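Local coordinates for protein Atg1 tMIT (Kluyveromyces marxianus, PDB 4P1N) that belongs, as its tandem MIT region, to a serine/threonine protein kinase that is essential in autophagy, where it is required for autophagosomes to form, at residues Glu97-Cys102 with Thr166-Glu171; Leu106-Lys111 with Ile182-Leu187. One frame throughout, in Å; residues are numbered along the deposited sequence.

Contact 1: residues Glu97-Cys102 with Thr166-Glu171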
ATOM      1  N   GLU B  97      14.901  -4.889  28.534  1.00 83.25           N
ATOM      2  CA  GLU B  97      14.861  -5.339  27.166  1.00 81.38           C
ATOM      3  C   GLU B  97      13.609  -4.789  26.497  1.00 77.20           C
ATOM      4  O   GLU B  97      13.664  -4.316  25.345  1.00 69.99           O
ATOM      5  CB  GLU B  97      14.885  -6.870  27.104  1.00 86.82           C
ATOM      6  CG  GLU B  97      15.622  -7.423  25.893  1.00 89.26           C
ATOM      7  CD  GLU B  97      15.876  -8.922  25.976  1.00 96.15           C
ATOM      8  OE1 GLU B  97      16.073  -9.452  27.092  1.00102.49           O
ATOM      9  OE2 GLU B  97      15.898  -9.574  24.910  1.00100.91           O
ATOM     10  N   LEU B  98      12.496  -4.830  27.232  1.00 74.01           N
ATOM     11  CA  LEU B  98      11.242  -4.284  26.749  1.00 72.56           C
ATOM     12  C   LEU B  98      11.371  -2.805  26.418  1.00 70.97           C
ATOM     13  O   LEU B  98      10.969  -2.364  25.331  1.00 63.66           O
ATOM     14  CB  LEU B  98      10.113  -4.481  27.761  1.00 76.01           C
ATOM     15  CG  LEU B  98       8.718  -4.265  27.158  1.00 75.67           C
ATOM     16  CD1 LEU B  98       8.370  -5.407  26.204  1.00 75.17           C
ATOM     17  CD2 LEU B  98       7.655  -4.136  28.226  1.00 76.85           C
ATOM     18  N   LYS B  99      11.932  -2.032  27.342  1.00 71.82           N
ATOM     19  CA  LYS B  99      12.104  -0.603  27.081  1.00 71.16           C
ATOM     20  C   LYS B  99      12.965  -0.358  25.826  1.00 67.24           C
ATOM     21  O   LYS B  99      12.699   0.568  25.058  1.00 60.97           O
ATOM     22  CB  LYS B  99      12.725   0.120  28.255  1.00 75.25           C
ATOM     23  CG  LYS B  99      11.935   1.345  28.657  1.00 79.41           C
ATOM     24  CD  LYS B  99      12.804   2.386  29.338  1.00 84.66           C
ATOM     25  CE  LYS B  99      13.406   3.337  28.313  1.00 85.88           C
ATOM     26  NZ  LYS B  99      13.701   4.653  28.941  1.00 89.46           N
ATOM     27  N   LYS B 100      13.983  -1.188  25.634  1.00 65.26           N
ATOM     28  CA  LYS B 100      14.856  -1.068  24.481  1.00 68.27           C
ATOM     29  C   LYS B 100      14.099  -1.368  23.167  1.00 61.22           C
ATOM     30  O   LYS B 100      14.197  -0.621  22.196  1.00 59.80           O
ATOM     31  CB  LYS B 100      16.062  -2.002  24.629  1.00 74.15           C
ATOM     32  CG  LYS B 100      17.257  -1.540  23.821  1.00 79.57           C
ATOM     33  CD  LYS B 100      18.287  -2.638  23.612  1.00 84.62           C
ATOM     34  CE  LYS B 100      19.557  -2.060  22.989  1.00 87.34           C
ATOM     35  NZ  LYS B 100      20.155  -2.948  21.951  1.00 87.20           N
ATOM     36  N   LEU B 101      13.345  -2.457  23.160  1.00 56.49           N
ATOM     37  CA  LEU B 101      12.537  -2.822  22.030  1.00 57.47           C
ATOM     38  C   LEU B 101      11.477  -1.772  21.703  1.00 55.56           C
ATOM     39  O   LEU B 101      11.231  -1.497  20.535  1.00 50.71           O
ATOM     40  CB  LEU B 101      11.854  -4.172  22.262  1.00 60.55           C
ATOM     41  CG  LEU B 101      12.750  -5.407  22.158  1.00 63.52           C
ATOM     42  CD1 LEU B 101      11.987  -6.638  22.632  1.00 67.29           C
ATOM     43  CD2 LEU B 101      13.257  -5.619  20.750  1.00 60.50           C
ATOM     44  N   CYS B 102      10.842  -1.219  22.731  1.00 54.65           N
ATOM     45  CA  CYS B 102       9.793  -0.226  22.552  1.00 54.05           C
ATOM     46  C   CYS B 102      10.366   1.051  21.905  1.00 53.51           C
ATOM     47  O   CYS B 102       9.791   1.572  20.911  1.00 47.01           O
ATOM     48  CB  CYS B 102       9.106   0.100  23.883  1.00 57.71           C
ATOM     49  SG  CYS B 102       7.939  -1.176  24.434  1.00 62.02           S
ATOM     50  N   THR B 166       4.606   5.232  30.430  1.00 74.81           N
ATOM     51  CA  THR B 166       4.254   4.312  31.506  1.00 79.17           C
ATOM     52  C   THR B 166       5.502   3.702  32.172  1.00 79.15           C
ATOM     53  O   THR B 166       5.656   3.761  33.407  1.00 78.77           O
ATOM     54  CB  THR B 166       3.295   3.222  30.982  1.00 80.35           C
ATOM     55  OG1 THR B 166       1.982   3.789  30.880  1.00 80.58           O
ATOM     56  CG2 THR B 166       3.251   1.996  31.905  1.00 85.76           C
ATOM     57  N   LEU B 167       6.387   3.154  31.345  1.00 74.55           N
ATOM     58  CA  LEU B 167       7.594   2.466  31.804  1.00 76.26           C
ATOM     59  C   LEU B 167       8.600   3.408  32.467  1.00 78.52           C
ATOM     60  O   LEU B 167       9.230   3.038  33.447  1.00 80.13           O
ATOM     61  CB  LEU B 167       8.262   1.735  30.630  1.00 75.28           C
ATOM     62  CG  LEU B 167       7.572   0.468  30.086  1.00 74.40           C
ATOM     63  CD1 LEU B 167       7.929   0.231  28.627  1.00 71.53           C
ATOM     64  CD2 LEU B 167       7.915  -0.768  30.913  1.00 76.47           C
ATOM     65  N   ASN B 168       8.755   4.617  31.930  1.00 78.35           N
ATOM     66  CA  ASN B 168       9.682   5.591  32.501  1.00 83.53           C
ATOM     67  C   ASN B 168       9.167   6.146  33.856  1.00 88.43           C
ATOM     68  O   ASN B 168       9.935   6.717  34.630  1.00 86.50           O
ATOM     69  CB  ASN B 168       9.955   6.741  31.514  1.00 83.74           C
ATOM     70  CG  ASN B 168      10.877   6.334  30.353  1.00 87.36           C
ATOM     71  OD1 ASN B 168      11.721   5.441  30.480  1.00 90.80           O
ATOM     72  ND2 ASN B 168      10.725   7.012  29.214  1.00 83.73           N
ATOM     73  N   GLN B 169       7.872   5.956  34.121  1.00 91.44           N
ATOM     74  CA  GLN B 169       7.243   6.283  35.408  1.00 96.44           C
ATOM     75  C   GLN B 169       7.160   5.102  36.389  1.00101.08           C
ATOM     76  O   GLN B 169       7.217   5.308  37.606  1.00104.90           O
ATOM     77  CB  GLN B 169       5.813   6.799  35.171  1.00 95.73           C
ATOM     78  CG  GLN B 169       5.719   8.282  34.858  1.00 97.30           C
ATOM     79  CD  GLN B 169       4.282   8.752  34.698  1.00100.43           C
ATOM     80  OE1 GLN B 169       3.501   8.129  33.979  1.00100.93           O
ATOM     81  NE2 GLN B 169       3.924   9.854  35.367  1.00104.05           N
ATOM     82  N   SER B 170       6.973   3.889  35.863  1.00102.67           N
ATOM     83  CA  SER B 170       6.610   2.707  36.673  1.00107.04           C
ATOM     84  C   SER B 170       7.806   1.822  37.031  1.00111.12           C
ATOM     85  O   SER B 170       7.738   1.025  37.979  1.00117.66           O
ATOM     86  CB  SER B 170       5.548   1.868  35.955  1.00104.40           C
ATOM     87  OG  SER B 170       4.374   2.626  35.706  1.00100.72           O
ATOM     88  N   GLU B 171       8.882   1.949  36.260  1.00110.38           N
ATOM     89  CA  GLU B 171      10.178   1.384  36.625  1.00113.15           C
ATOM     90  C   GLU B 171      11.103   2.540  36.983  1.00114.27           C
ATOM     91  O   GLU B 171      10.913   3.660  36.493  1.00110.58           O
ATOM     92  CB  GLU B 171      10.770   0.567  35.477  1.00109.20           C
TER

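Contact 2: residues Leu106-Lys111 with Ile182-Leu187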
ATOM      1  N   LEU B 106       9.589   2.315  18.110  1.00 38.20           N
ATOM      2  CA  LEU B 106       9.045   3.642  17.942  1.00 39.64           C
ATOM      3  C   LEU B 106       9.836   4.445  16.955  1.00 37.00           C
ATOM      4  O   LEU B 106       9.261   5.063  16.078  1.00 37.37           O
ATOM      5  CB  LEU B 106       9.084   4.422  19.258  1.00 43.96           C
ATOM      6  CG  LEU B 106       7.987   5.428  19.573  1.00 47.98           C
ATOM      7  CD1 LEU B 106       8.484   6.343  20.697  1.00 50.74           C
ATOM      8  CD2 LEU B 106       7.422   6.235  18.413  1.00 47.27           C
ATOM      9  N   LEU B 107      11.147   4.511  17.168  1.00 35.46           N
ATOM     10  CA  LEU B 107      12.031   5.257  16.296  1.00 35.96           C
ATOM     11  C   LEU B 107      11.933   4.817  14.829  1.00 33.15           C
ATOM     12  O   LEU B 107      11.949   5.658  13.914  1.00 31.70           O
ATOM     13  CB  LEU B 107      13.500   5.139  16.792  1.00 38.04           C
ATOM     14  CG  LEU B 107      13.791   5.767  18.167  1.00 40.76           C
ATOM     15  CD1 LEU B 107      15.277   5.652  18.474  1.00 41.96           C
ATOM     16  CD2 LEU B 107      13.334   7.208  18.222  1.00 41.28           C
ATOM     17  N   LEU B 108      11.827   3.510  14.611  1.00 32.13           N
ATOM     18  CA  LEU B 108      11.643   2.951  13.259  1.00 30.39           C
ATOM     19  C   LEU B 108      10.294   3.288  12.685  1.00 28.60           C
ATOM     20  O   LEU B 108      10.185   3.538  11.483  1.00 28.44           O
ATOM     21  CB  LEU B 108      11.852   1.424  13.283  1.00 31.48           C
ATOM     22  CG  LEU B 108      13.291   1.046  13.651  1.00 32.14           C
ATOM     23  CD1 LEU B 108      13.415  -0.441  13.885  1.00 32.44           C
ATOM     24  CD2 LEU B 108      14.294   1.536  12.597  1.00 31.93           C
ATOM     25  N   TYR B 109       9.245   3.329  13.504  1.00 28.53           N
ATOM     26  CA  TYR B 109       7.975   3.795  12.995  1.00 28.84           C
ATOM     27  C   TYR B 109       8.074   5.286  12.653  1.00 30.58           C
ATOM     28  O   TYR B 109       7.451   5.724  11.694  1.00 32.65           O
ATOM     29  CB  TYR B 109       6.795   3.543  13.962  1.00 29.49           C
ATOM     30  CG  TYR B 109       6.305   2.154  13.951  1.00 28.83           C
ATOM     31  CD1 TYR B 109       5.839   1.557  12.767  1.00 28.07           C
ATOM     32  CD2 TYR B 109       6.404   1.365  15.081  1.00 31.50           C
ATOM     33  CE1 TYR B 109       5.429   0.233  12.733  1.00 28.08           C
ATOM     34  CE2 TYR B 109       6.011   0.023  15.047  1.00 33.19           C
ATOM     35  CZ  TYR B 109       5.546  -0.537  13.872  1.00 31.44           C
ATOM     36  OH  TYR B 109       5.134  -1.837  13.886  1.00 33.73           O
ATOM     37  N   LEU B 110       8.798   6.078  13.435  1.00 30.40           N
ATOM     38  CA  LEU B 110       8.875   7.514  13.135  1.00 31.27           C
ATOM     39  C   LEU B 110       9.661   7.758  11.851  1.00 30.16           C
ATOM     40  O   LEU B 110       9.340   8.638  11.105  1.00 30.50           O
ATOM     41  CB  LEU B 110       9.491   8.337  14.264  1.00 32.85           C
ATOM     42  CG  LEU B 110       8.746   8.372  15.601  1.00 34.75           C
ATOM     43  CD1 LEU B 110       9.581   9.164  16.603  1.00 36.78           C
ATOM     44  CD2 LEU B 110       7.393   9.062  15.524  1.00 36.16           C
ATOM     45  N   LYS B 111      10.681   6.958  11.583  1.00 28.48           N
ATOM     46  CA  LYS B 111      11.358   7.071  10.340  1.00 27.62           C
ATOM     47  C   LYS B 111      10.471   6.641   9.178  1.00 27.61           C
ATOM     48  O   LYS B 111      10.456   7.308   8.114  1.00 27.44           O
ATOM     49  CB  LYS B 111      12.670   6.288  10.370  1.00 28.94           C
ATOM     50  CG  LYS B 111      13.471   6.342   9.089  1.00 28.91           C
ATOM     51  CD  LYS B 111      13.972   7.732   8.736  1.00 30.14           C
ATOM     52  CE  LYS B 111      15.083   8.216   9.678  1.00 32.79           C
ATOM     53  NZ  LYS B 111      15.130   9.689   9.569  1.00 33.76           N
ATOM     54  N   ILE B 182      19.730   5.684  22.232  1.00 64.60           N
ATOM     55  CA  ILE B 182      19.416   4.900  21.071  1.00 59.52           C
ATOM     56  C   ILE B 182      19.196   5.860  19.937  1.00 57.51           C
ATOM     57  O   ILE B 182      18.385   6.779  20.056  1.00 60.52           O
ATOM     58  CB  ILE B 182      18.190   4.023  21.278  1.00 58.29           C
ATOM     59  CG1 ILE B 182      18.452   3.060  22.436  1.00 60.71           C
ATOM     60  CG2 ILE B 182      17.893   3.247  19.988  1.00 57.52           C
ATOM     61  CD1 ILE B 182      17.248   2.285  22.916  1.00 60.35           C
ATOM     62  N   PHE B 183      19.978   5.669  18.877  1.00 52.86           N
ATOM     63  CA  PHE B 183      19.911   6.452  17.664  1.00 51.30           C
ATOM     64  C   PHE B 183      19.310   5.571  16.569  1.00 47.30           C
ATOM     65  O   PHE B 183      19.779   4.448  16.314  1.00 42.91           O
ATOM     66  CB  PHE B 183      21.303   6.856  17.195  1.00 55.64           C
ATOM     67  CG  PHE B 183      21.942   7.950  18.006  1.00 62.38           C
ATOM     68  CD1 PHE B 183      22.827   7.645  19.028  1.00 64.80           C
ATOM     69  CD2 PHE B 183      21.689   9.293  17.725  1.00 66.33           C
ATOM     70  CE1 PHE B 183      23.445   8.649  19.765  1.00 67.14           C
ATOM     71  CE2 PHE B 183      22.320  10.303  18.464  1.00 67.84           C
ATOM     72  CZ  PHE B 183      23.191   9.973  19.482  1.00 67.72           C
ATOM     73  N   VAL B 184      18.311   6.101  15.878  1.00 43.69           N
ATOM     74  CA  VAL B 184      17.717   5.376  14.778  1.00 40.10           C
ATOM     75  C   VAL B 184      18.766   5.126  13.667  1.00 40.98           C
ATOM     76  O   VAL B 184      18.715   4.130  12.936  1.00 39.73           O
ATOM     77  CB  VAL B 184      16.499   6.132  14.214  1.00 37.52           C
ATOM     78  CG1 VAL B 184      16.974   7.360  13.422  1.00 39.44           C
ATOM     79  CG2 VAL B 184      15.697   5.180  13.323  1.00 35.04           C
ATOM     80  N   GLU B 185      19.748   6.004  13.525  1.00 42.66           N
ATOM     81  CA  GLU B 185      20.618   5.792  12.380  1.00 44.37           C
ATOM     82  C   GLU B 185      21.580   4.626  12.605  1.00 43.88           C
ATOM     83  O   GLU B 185      21.899   3.907  11.670  1.00 44.36           O
ATOM     84  CB  GLU B 185      21.238   7.066  11.783  1.00 44.48           C
ATOM     85  CG  GLU B 185      21.496   8.243  12.633  1.00 46.73           C
ATOM     86  CD  GLU B 185      20.336   8.898  13.305  1.00 45.28           C
ATOM     87  OE1 GLU B 185      19.775   9.871  12.775  1.00 48.07           O
ATOM     88  OE2 GLU B 185      20.082   8.533  14.462  1.00 45.16           O
ATOM     89  N   LYS B 186      21.903   4.359  13.857  1.00 43.09           N
ATOM     90  CA  LYS B 186      22.669   3.185  14.210  1.00 48.02           C
ATOM     91  C   LYS B 186      21.894   1.881  13.987  1.00 44.99           C
ATOM     92  O   LYS B 186      22.418   0.918  13.446  1.00 47.03           O
ATOM     93  CB  LYS B 186      23.109   3.299  15.653  1.00 52.69           C
ATOM     94  CG  LYS B 186      23.986   2.154  16.096  1.00 62.95           C
ATOM     95  CD  LYS B 186      23.458   1.434  17.347  1.00 65.20           C
ATOM     96  CE  LYS B 186      24.604   1.084  18.291  1.00 64.68           C
ATOM     97  NZ  LYS B 186      25.549   0.125  17.645  1.00 67.24           N
ATOM     98  N   LEU B 187      20.635   1.862  14.400  1.00 44.25           N
ATOM     99  CA  LEU B 187      19.695   0.788  14.054  1.00 40.84           C
ATOM    100  C   LEU B 187      19.677   0.480  12.553  1.00 36.90           C
ATOM    101  O   LEU B 187      19.832  -0.639  12.141  1.00 33.73           O
ATOM    102  CB  LEU B 187      18.281   1.206  14.483  1.00 44.00           C
ATOM    103  CG  LEU B 187      17.627   0.639  15.751  1.00 47.38           C
ATOM    104  CD1 LEU B 187      18.621   0.005  16.700  1.00 47.65           C
ATOM    105  CD2 LEU B 187      16.735   1.669  16.440  1.00 48.10           C
TER

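Contact 1: residues Glu97-Cys102 with Thr166-Glu171
L167 lays CB and CD1 alongside CG of K99, the two side chains sliding past each other in opposite directions, where helices 95-129 and 137-170 of the first MIT domain run antiparallel, as successive helices of an MIT bundle do. The axes of the two short segments cross at -151° and come no closer than 11.2 Å, so side chains bridge the gap. With CG anti to its carbonyl carbon, L167 spreads two methyl branches: CD1 meets CG of K99 at 4.2 Å and, more loosely, SG of C102. The other branch, CD2, turns to CD2 of L98 at 4.3 Å. Beyond this apolar patch K99 bends at chi3 (89°), which swings its ammonium to the amide of N168, crossing that side chain at about a right angle. The same ammonium pairs with E179, so one cation draws the helix end and the following segment together, while L176 packs on both K99 and N168. An alanine in place of this lysine would remove the methylenes beside L167 as well as the ammonium, and would probably loosen the tie between helix 95-129, N168 and E179. The bond itself is well placed: NZ of K99 lies 2.6 Å from OD1 of N168, in the carbonyl plane and on a lone pair, with a C=O...N angle of 132°.

Contact 2: residues Leu106-Lys111 with Ile182-Leu187
Crossing obliquely, the side chains of L107 and I182 meet branch to branch: CD1 of L107 lies 3.9 Å from CG2 of I182 and also rests on the I182 carbonyl oxygen. One step on, L107 and V184 approach at their roots, CB to CB at 4.1 Å, beside the nearest backbone pair of the two segments. V184 then divides its methyls. CG2, anti to the backbone N, comes within 3.8 Å of the carbonyl oxygen of L107 and meets CD2 of L108 at 4.0 Å, L108 crossing it obliquely; CG1, in the crowded position between N and carbonyl carbon (chi1 73°), faces CE of K111 at 4.3 Å. L108 also reaches CB of L187 through the same CD2, 4.4 Å away. K111 thus contributes its methylenes here, while its ammonium is held by the carbonyl of L231 and a salt bridge to E235. This is apolar packing between the two MIT domains, at the N-terminal turn of helix 184-204, with F183 in the N-cap position. Around it, L108 packs on F27, A28 and K31 of helix 10-33, L106 touches A157 of helix 137-170, and L107 meets V236 in the loop just before strand 237-238.

How the contacts relate
The contacts illustrate how one long helix can serve different neighbours along its length. Helix 95-129 supplies a segment to both, but contact 1 pairs it with the end of helix 137-170 inside the first MIT domain, whereas contact 2 sets it against the start of helix 184-204 in the second. Contact 1 lies at the surface, its centre about 23 Å from that of the chain, and combines a small apolar patch with a charged hydrogen bond; contact 2 is buried, its centre about 8 Å away, and its segments meet through apolar packing. Their centres lie about 16 Å apart, yet they touch where CG of K100 packs on CD1 of I182, at 3.9 Å.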